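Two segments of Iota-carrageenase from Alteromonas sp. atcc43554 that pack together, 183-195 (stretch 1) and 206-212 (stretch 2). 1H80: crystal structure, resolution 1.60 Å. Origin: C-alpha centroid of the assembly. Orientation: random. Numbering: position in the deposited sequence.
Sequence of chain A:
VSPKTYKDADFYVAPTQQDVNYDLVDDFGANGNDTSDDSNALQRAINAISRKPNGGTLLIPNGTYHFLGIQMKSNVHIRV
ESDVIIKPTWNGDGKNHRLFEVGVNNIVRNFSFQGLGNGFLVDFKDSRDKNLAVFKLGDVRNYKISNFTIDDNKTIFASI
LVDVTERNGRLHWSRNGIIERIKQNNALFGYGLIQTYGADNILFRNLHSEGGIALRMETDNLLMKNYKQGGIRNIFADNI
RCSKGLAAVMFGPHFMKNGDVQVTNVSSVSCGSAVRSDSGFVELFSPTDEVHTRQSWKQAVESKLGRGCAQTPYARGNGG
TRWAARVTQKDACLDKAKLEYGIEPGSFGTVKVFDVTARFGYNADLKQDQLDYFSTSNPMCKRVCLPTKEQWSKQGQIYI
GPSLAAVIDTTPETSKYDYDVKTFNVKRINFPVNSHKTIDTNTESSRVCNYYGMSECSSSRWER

Stretch 1 (183-195) KQNNALFGYGLIQ
Stretch 2 206-212: NLHSEGG

Two neighbouring strands of iota-carrageenase, 183-185 and 207-210, run parallel, their axes 4° apart and 4.7 Å at closest approach, and the contact buries 605 Å² in all. Lys-183 pairs with His-208 (CA to CA 4.8 Å) and Gln-184 with Ser-209 (CA to CA 4.7 Å), with extended backbone angles near -125/130. Beyond Asn-185, stretch 1 leaves the strand through Asn-186 (phi/psi 52/57), makes a type I turn from Leu-188 to Tyr-191, closed by Tyr-191 N to Leu-188 O at 2.9 Å, and returns through Gly-192 to a corner at Leu-193; the turn wraps the end of stretch 2.

Stretch 2 enters through a corner at Asn-206 (phi/psi 53/65), which makes no contact. Leu-207 (chi1 m, chi2 t) is buried against two apolar side chains: its CB lies 3.8 Å from Leu-193 CD2, and its CD1 3.8 Å from Ile-194 CG1. His-208 (chi1 t) shares a face of the sheet with Lys-183, whose chain (t, p, t, m) lies over the imidazole; Lys-183 CE is 3.8 Å from the ring centroid, 12° off the normal, a CH-pi contact made by the aliphatic part of the lysine. Its NZ reaches on to Asn-185 OD1 in a weak 3.0 Å hydrogen bond. His-208 O accepts from Gln-184 N at 2.8 Å.

Ser-209 (chi1 t) points to the other, buried face with Gln-184. Its OG donates to Gly-211 O at 2.8 Å, satisfying the hydroxyl among close neighbours: OG is 3.9 Å from both Ala-187 CB and Gly-192 CA, while Ser-209 CB is 4.0 Å from Leu-193 CB. Glu-210 extends the ladder, its N donating to Gln-184 O at 2.9 Å and its O accepting from Ala-187 N at 2.9 Å. Its CA-to-CB bond points toward stretch 1, and the side chain (t, t, chi3 63°) places OE1 to accept from Asn-186 N at 2.9 Å, engaging an amide at the strand's exit. Water 1 donates to Asn-185 OD1 at 2.6 Å and, weakly, to Glu-210 OE2 at 2.9 Å.

Two glycines finish the stretch. At Gly-211 (97/153) a CB would stand 2.4 Å from Ala-187 O, a clash; Ala-187 CB instead packs 3.6 Å from Gly-211 O. Gly-212 (61/-142) fits into the turn, with its CA 3.4 Å from both Phe-189 O and Tyr-191 O in CA-H...O contacts. A CB there would clash with Tyr-191 O at 2.4 Å and Leu-188 O at 2.8 Å.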

ATOM      1  N   LYS A 183      10.765  -0.131  -4.642  1.00 12.23           N
ATOM      2  CA  LYS A 183      10.163  -0.537  -5.900  1.00 12.94           C
ATOM      3  C   LYS A 183       9.657  -1.945  -5.680  1.00 12.80           C
ATOM      4  O   LYS A 183      10.375  -2.785  -5.141  1.00 13.68           O
ATOM      5  CB  LYS A 183      11.205  -0.537  -7.024  1.00 14.74           C
ATOM      6  CG  LYS A 183      10.765  -1.255  -8.301  1.00 17.98           C
ATOM      7  CD  LYS A 183       9.540  -0.610  -8.927  1.00 19.29           C
ATOM      8  CE  LYS A 183       9.045  -1.407 -10.128  1.00 20.62           C
ATOM      9  NZ  LYS A 183      10.086  -1.504 -11.195  1.00 22.85           N
ATOM     10  N   GLN A 184       8.413  -2.196  -6.070  1.00 12.59           N
ATOM     11  CA  GLN A 184       7.838  -3.523  -5.935  1.00 13.29           C
ATOM     12  C   GLN A 184       7.469  -4.047  -7.310  1.00 14.00           C
ATOM     13  O   GLN A 184       6.799  -3.363  -8.085  1.00 14.37           O
ATOM     14  CB  GLN A 184       6.590  -3.496  -5.053  1.00 14.30           C
ATOM     15  CG  GLN A 184       5.982  -4.876  -4.834  1.00 14.64           C
ATOM     16  CD  GLN A 184       4.978  -4.897  -3.702  1.00 16.76           C
ATOM     17  OE1 GLN A 184       5.092  -4.128  -2.751  1.00 18.21           O
ATOM     18  NE2 GLN A 184       4.003  -5.792  -3.784  1.00 15.96           N
ATOM     19  N   ASN A 185       7.925  -5.255  -7.616  1.00 13.80           N
ATOM     20  CA  ASN A 185       7.618  -5.866  -8.902  1.00 15.15           C
ATOM     21  C   ASN A 185       6.607  -6.987  -8.741  1.00 15.05           C
ATOM     22  O   ASN A 185       6.606  -7.705  -7.741  1.00 15.49           O
ATOM     23  CB  ASN A 185       8.881  -6.442  -9.548  1.00 15.66           C
ATOM     24  CG  ASN A 185       9.898  -5.379  -9.887  1.00 16.64           C
ATOM     25  OD1 ASN A 185       9.597  -4.420 -10.593  1.00 18.17           O
ATOM     26  ND2 ASN A 185      11.116  -5.545  -9.388  1.00 18.30           N
ATOM     27  N   ASN A 186       5.742  -7.112  -9.738  1.00 15.76           N
ATOM     28  CA  ASN A 186       4.729  -8.158  -9.792  1.00 16.27           C
ATOM     29  C   ASN A 186       3.838  -8.300  -8.558  1.00 15.85           C
ATOM     30  O   ASN A 186       3.753  -9.369  -7.954  1.00 15.55           O
ATOM     31  CB  ASN A 186       5.412  -9.494 -10.111  1.00 17.47           C
ATOM     32  CG  ASN A 186       4.429 -10.552 -10.571  1.00 18.28           C
ATOM     33  OD1 ASN A 186       3.398 -10.234 -11.162  1.00 19.87           O
ATOM     34  ND2 ASN A 186       4.751 -11.817 -10.317  1.00 20.35           N
ATOM     35  N   ALA A 187       3.158  -7.217  -8.200  1.00 15.27           N
ATOM     36  CA  ALA A 187       2.251  -7.228  -7.057  1.00 15.51           C
ATOM     37  C   ALA A 187       0.871  -7.721  -7.490  1.00 15.94           C
ATOM     38  O   ALA A 187       0.489  -7.579  -8.656  1.00 16.34           O
ATOM     39  CB  ALA A 187       2.131  -5.825  -6.475  1.00 15.36           C
ATOM     40  N   LEU A 188       0.135  -8.304  -6.551  1.00 15.94           N
ATOM     41  CA  LEU A 188      -1.216  -8.784  -6.823  1.00 15.83           C
ATOM     42  C   LEU A 188      -2.119  -7.552  -6.858  1.00 15.99           C
ATOM     43  O   LEU A 188      -1.935  -6.621  -6.073  1.00 15.31           O
ATOM     44  CB  LEU A 188      -1.662  -9.741  -5.718  1.00 16.79           C
ATOM     45  CG  LEU A 188      -3.050 -10.372  -5.821  1.00 17.98           C
ATOM     46  CD1 LEU A 188      -3.196 -11.139  -7.130  1.00 18.24           C
ATOM     47  CD2 LEU A 188      -3.249 -11.296  -4.631  1.00 17.64           C
ATOM     48  N   PHE A 189      -3.101  -7.549  -7.752  1.00 15.07           N
ATOM     49  CA  PHE A 189      -3.987  -6.399  -7.903  1.00 15.07           C
ATOM     50  C   PHE A 189      -4.636  -5.868  -6.630  1.00 14.76           C
ATOM     51  O   PHE A 189      -4.814  -4.661  -6.486  1.00 15.53           O
ATOM     52  CB  PHE A 189      -5.095  -6.705  -8.923  1.00 15.31           C
ATOM     53  CG  PHE A 189      -6.075  -7.748  -8.468  1.00 15.69           C
ATOM     54  CD1 PHE A 189      -5.794  -9.104  -8.620  1.00 16.15           C
ATOM     55  CD2 PHE A 189      -7.279  -7.375  -7.877  1.00 15.98           C
ATOM     56  CE1 PHE A 189      -6.700 -10.072  -8.192  1.00 16.63           C
ATOM     57  CE2 PHE A 189      -8.195  -8.339  -7.445  1.00 17.09           C
ATOM     58  CZ  PHE A 189      -7.901  -9.690  -7.604  1.00 16.48           C
ATOM     59  N   GLY A 190      -4.991  -6.763  -5.716  1.00 15.15           N
ATOM     60  CA  GLY A 190      -5.650  -6.341  -4.493  1.00 14.48           C
ATOM     61  C   GLY A 190      -4.727  -5.757  -3.447  1.00 14.06           C
ATOM     62  O   GLY A 190      -5.180  -5.334  -2.381  1.00 14.12           O
ATOM     63  N   TYR A 191      -3.439  -5.712  -3.747  1.00 13.52           N
ATOM     64  CA  TYR A 191      -2.495  -5.193  -2.782  1.00 13.98           C
ATOM     65  C   TYR A 191      -1.527  -4.187  -3.370  1.00 14.19           C
ATOM     66  O   TYR A 191      -1.949  -3.241  -4.024  1.00 13.65           O
ATOM     67  CB  TYR A 191      -1.783  -6.365  -2.112  1.00 14.21           C
ATOM     68  CG  TYR A 191      -2.787  -7.284  -1.452  1.00 15.36           C
ATOM     69  CD1 TYR A 191      -3.326  -6.967  -0.209  1.00 16.40           C
ATOM     70  CD2 TYR A 191      -3.274  -8.411  -2.114  1.00 16.18           C
ATOM     71  CE1 TYR A 191      -4.330  -7.744   0.363  1.00 17.81           C
ATOM     72  CE2 TYR A 191      -4.280  -9.199  -1.549  1.00 16.82           C
ATOM     73  CZ  TYR A 191      -4.802  -8.855  -0.311  1.00 17.61           C
ATOM     74  OH  TYR A 191      -5.801  -9.610   0.259  1.00 19.40           O
ATOM     75  N   GLY A 192      -0.237  -4.374  -3.134  1.00 12.99           N
ATOM     76  CA  GLY A 192       0.722  -3.423  -3.650  1.00 13.26           C
ATOM     77  C   GLY A 192       1.806  -3.127  -2.638  1.00 12.68           C
ATOM     78  O   GLY A 192       2.090  -3.930  -1.754  1.00 13.52           O
ATOM     79  N   LEU A 193       2.387  -1.942  -2.742  1.00 12.43           N
ATOM     80  CA  LEU A 193       3.489  -1.570  -1.873  1.00 11.61           C
ATOM     81  C   LEU A 193       3.116  -1.157  -0.452  1.00 12.28           C
ATOM     82  O   LEU A 193       3.541  -1.794   0.513  1.00 12.31           O
ATOM     83  CB  LEU A 193       4.301  -0.475  -2.566  1.00 13.17           C
ATOM     84  CG  LEU A 193       5.621  -0.021  -1.948  1.00 14.03           C
ATOM     85  CD1 LEU A 193       6.443  -1.207  -1.476  1.00 15.52           C
ATOM     86  CD2 LEU A 193       6.377   0.780  -3.002  1.00 14.21           C
ATOM     87  N   ILE A 194       2.318  -0.103  -0.324  1.00 11.61           N
ATOM     88  CA  ILE A 194       1.912   0.394   0.985  1.00 12.87           C
ATOM     89  C   ILE A 194       0.410   0.344   1.208  1.00 13.02           C
ATOM     90  O   ILE A 194      -0.364   0.640   0.306  1.00 13.67           O
ATOM     91  CB  ILE A 194       2.256   1.896   1.166  1.00 12.60           C
ATOM     92  CG1 ILE A 194       3.696   2.180   0.745  1.00 14.42           C
ATOM     93  CG2 ILE A 194       1.995   2.318   2.611  1.00 14.15           C
ATOM     94  CD1 ILE A 194       4.735   1.475   1.578  1.00 14.49           C
ATOM     95  N   GLN A 195      -0.001  -0.056   2.404  1.00 13.24           N
ATOM     96  CA  GLN A 195      -1.410   0.043   2.752  1.00 12.95           C
ATOM     97  C   GLN A 195      -1.377   0.683   4.128  1.00 13.02           C
ATOM     98  O   GLN A 195      -0.680   0.205   5.025  1.00 12.72           O
ATOM     99  CB  GLN A 195      -2.152  -1.291   2.808  1.00 13.74           C
ATOM    100  CG  GLN A 195      -3.619  -1.024   3.172  1.00 15.02           C
ATOM    101  CD  GLN A 195      -4.603  -2.054   2.663  1.00 15.95           C
ATOM    102  OE1 GLN A 195      -5.814  -1.913   2.867  1.00 18.62           O
ATOM    103  NE2 GLN A 195      -4.105  -3.087   2.006  1.00 14.71           N
ATOM    104  N   ASN A 206       9.123   8.485  -3.271  1.00 12.13           N
ATOM    105  CA  ASN A 206       9.777   7.660  -4.279  1.00 13.00           C
ATOM    106  C   ASN A 206       9.405   6.197  -4.104  1.00 12.85           C
ATOM    107  O   ASN A 206      10.247   5.351  -3.796  1.00 12.72           O
ATOM    108  CB  ASN A 206      11.295   7.828  -4.194  1.00 14.06           C
ATOM    109  CG  ASN A 206      12.006   7.275  -5.411  1.00 16.29           C
ATOM    110  OD1 ASN A 206      11.394   6.628  -6.262  1.00 17.68           O
ATOM    111  ND2 ASN A 206      13.309   7.524  -5.500  1.00 18.78           N
ATOM    112  N   LEU A 207       8.123   5.916  -4.304  1.00 12.71           N
ATOM    113  CA  LEU A 207       7.591   4.566  -4.181  1.00 12.24           C
ATOM    114  C   LEU A 207       6.995   4.190  -5.525  1.00 13.50           C
ATOM    115  O   LEU A 207       6.320   5.001  -6.154  1.00 14.49           O
ATOM    116  CB  LEU A 207       6.512   4.533  -3.101  1.00 12.59           C
ATOM    117  CG  LEU A 207       6.967   4.994  -1.716  1.00 12.99           C
ATOM    118  CD1 LEU A 207       5.775   4.970  -0.767  1.00 13.78           C
ATOM    119  CD2 LEU A 207       8.088   4.092  -1.200  1.00 12.70           C
ATOM    120  N   HIS A 208       7.255   2.968  -5.970  1.00 13.01           N
ATOM    121  CA  HIS A 208       6.751   2.518  -7.258  1.00 14.17           C
ATOM    122  C   HIS A 208       6.310   1.068  -7.141  1.00 13.88           C
ATOM    123  O   HIS A 208       7.064   0.221  -6.667  1.00 14.45           O
ATOM    124  CB  HIS A 208       7.863   2.654  -8.303  1.00 15.33           C
ATOM    125  CG  HIS A 208       7.479   2.206  -9.679  1.00 17.68           C
ATOM    126  ND1 HIS A 208       8.367   2.215 -10.732  1.00 19.74           N
ATOM    127  CD2 HIS A 208       6.307   1.744 -10.179  1.00 19.60           C
ATOM    128  CE1 HIS A 208       7.762   1.775 -11.821  1.00 20.23           C
ATOM    129  NE2 HIS A 208       6.511   1.482 -11.512  1.00 20.13           N
ATOM    130  N   SER A 209       5.078   0.791  -7.546  1.00 13.99           N
ATOM    131  CA  SER A 209       4.576  -0.571  -7.505  1.00 14.54           C
ATOM    132  C   SER A 209       4.097  -0.984  -8.883  1.00 15.07           C
ATOM    133  O   SER A 209       3.397  -0.229  -9.555  1.00 15.41           O
ATOM    134  CB  SER A 209       3.419  -0.703  -6.507  1.00 15.73           C
ATOM    135  OG  SER A 209       2.913  -2.029  -6.510  1.00 17.85           O
ATOM    136  N   GLU A 210       4.512  -2.174  -9.306  1.00 14.65           N
ATOM    137  CA  GLU A 210       4.091  -2.732 -10.580  1.00 14.98           C
ATOM    138  C   GLU A 210       2.968  -3.680 -10.183  1.00 14.65           C
ATOM    139  O   GLU A 210       3.216  -4.725  -9.582  1.00 14.92           O
ATOM    140  CB  GLU A 210       5.227  -3.514 -11.231  1.00 15.55           C
ATOM    141  CG  GLU A 210       4.806  -4.221 -12.509  1.00 19.25           C
ATOM    142  CD  GLU A 210       5.888  -5.129 -13.050  1.00 21.81           C
ATOM    143  OE1 GLU A 210       6.259  -6.100 -12.353  1.00 21.91           O
ATOM    144  OE2 GLU A 210       6.368  -4.869 -14.173  1.00 24.09           O
ATOM    145  N   GLY A 211       1.736  -3.306 -10.508  1.00 14.51           N
ATOM    146  CA  GLY A 211       0.592  -4.114 -10.130  1.00 15.59           C
ATOM    147  C   GLY A 211      -0.002  -3.538  -8.854  1.00 15.07           C
ATOM    148  O   GLY A 211       0.706  -2.900  -8.068  1.00 16.37           O
ATOM    149  N   GLY A 212      -1.299  -3.741  -8.647  1.00 15.49           N
ATOM    150  CA  GLY A 212      -1.939  -3.231  -7.446  1.00 14.20           C
ATOM    151  C   GLY A 212      -1.873  -1.719  -7.307  1.00 13.27           C
ATOM    152  O   GLY A 212      -1.991  -0.989  -8.287  1.00 13.42           O
TER
HETATM  153  O   HOH W   1       9.045  -4.739 -13.164  1.00 40.84           O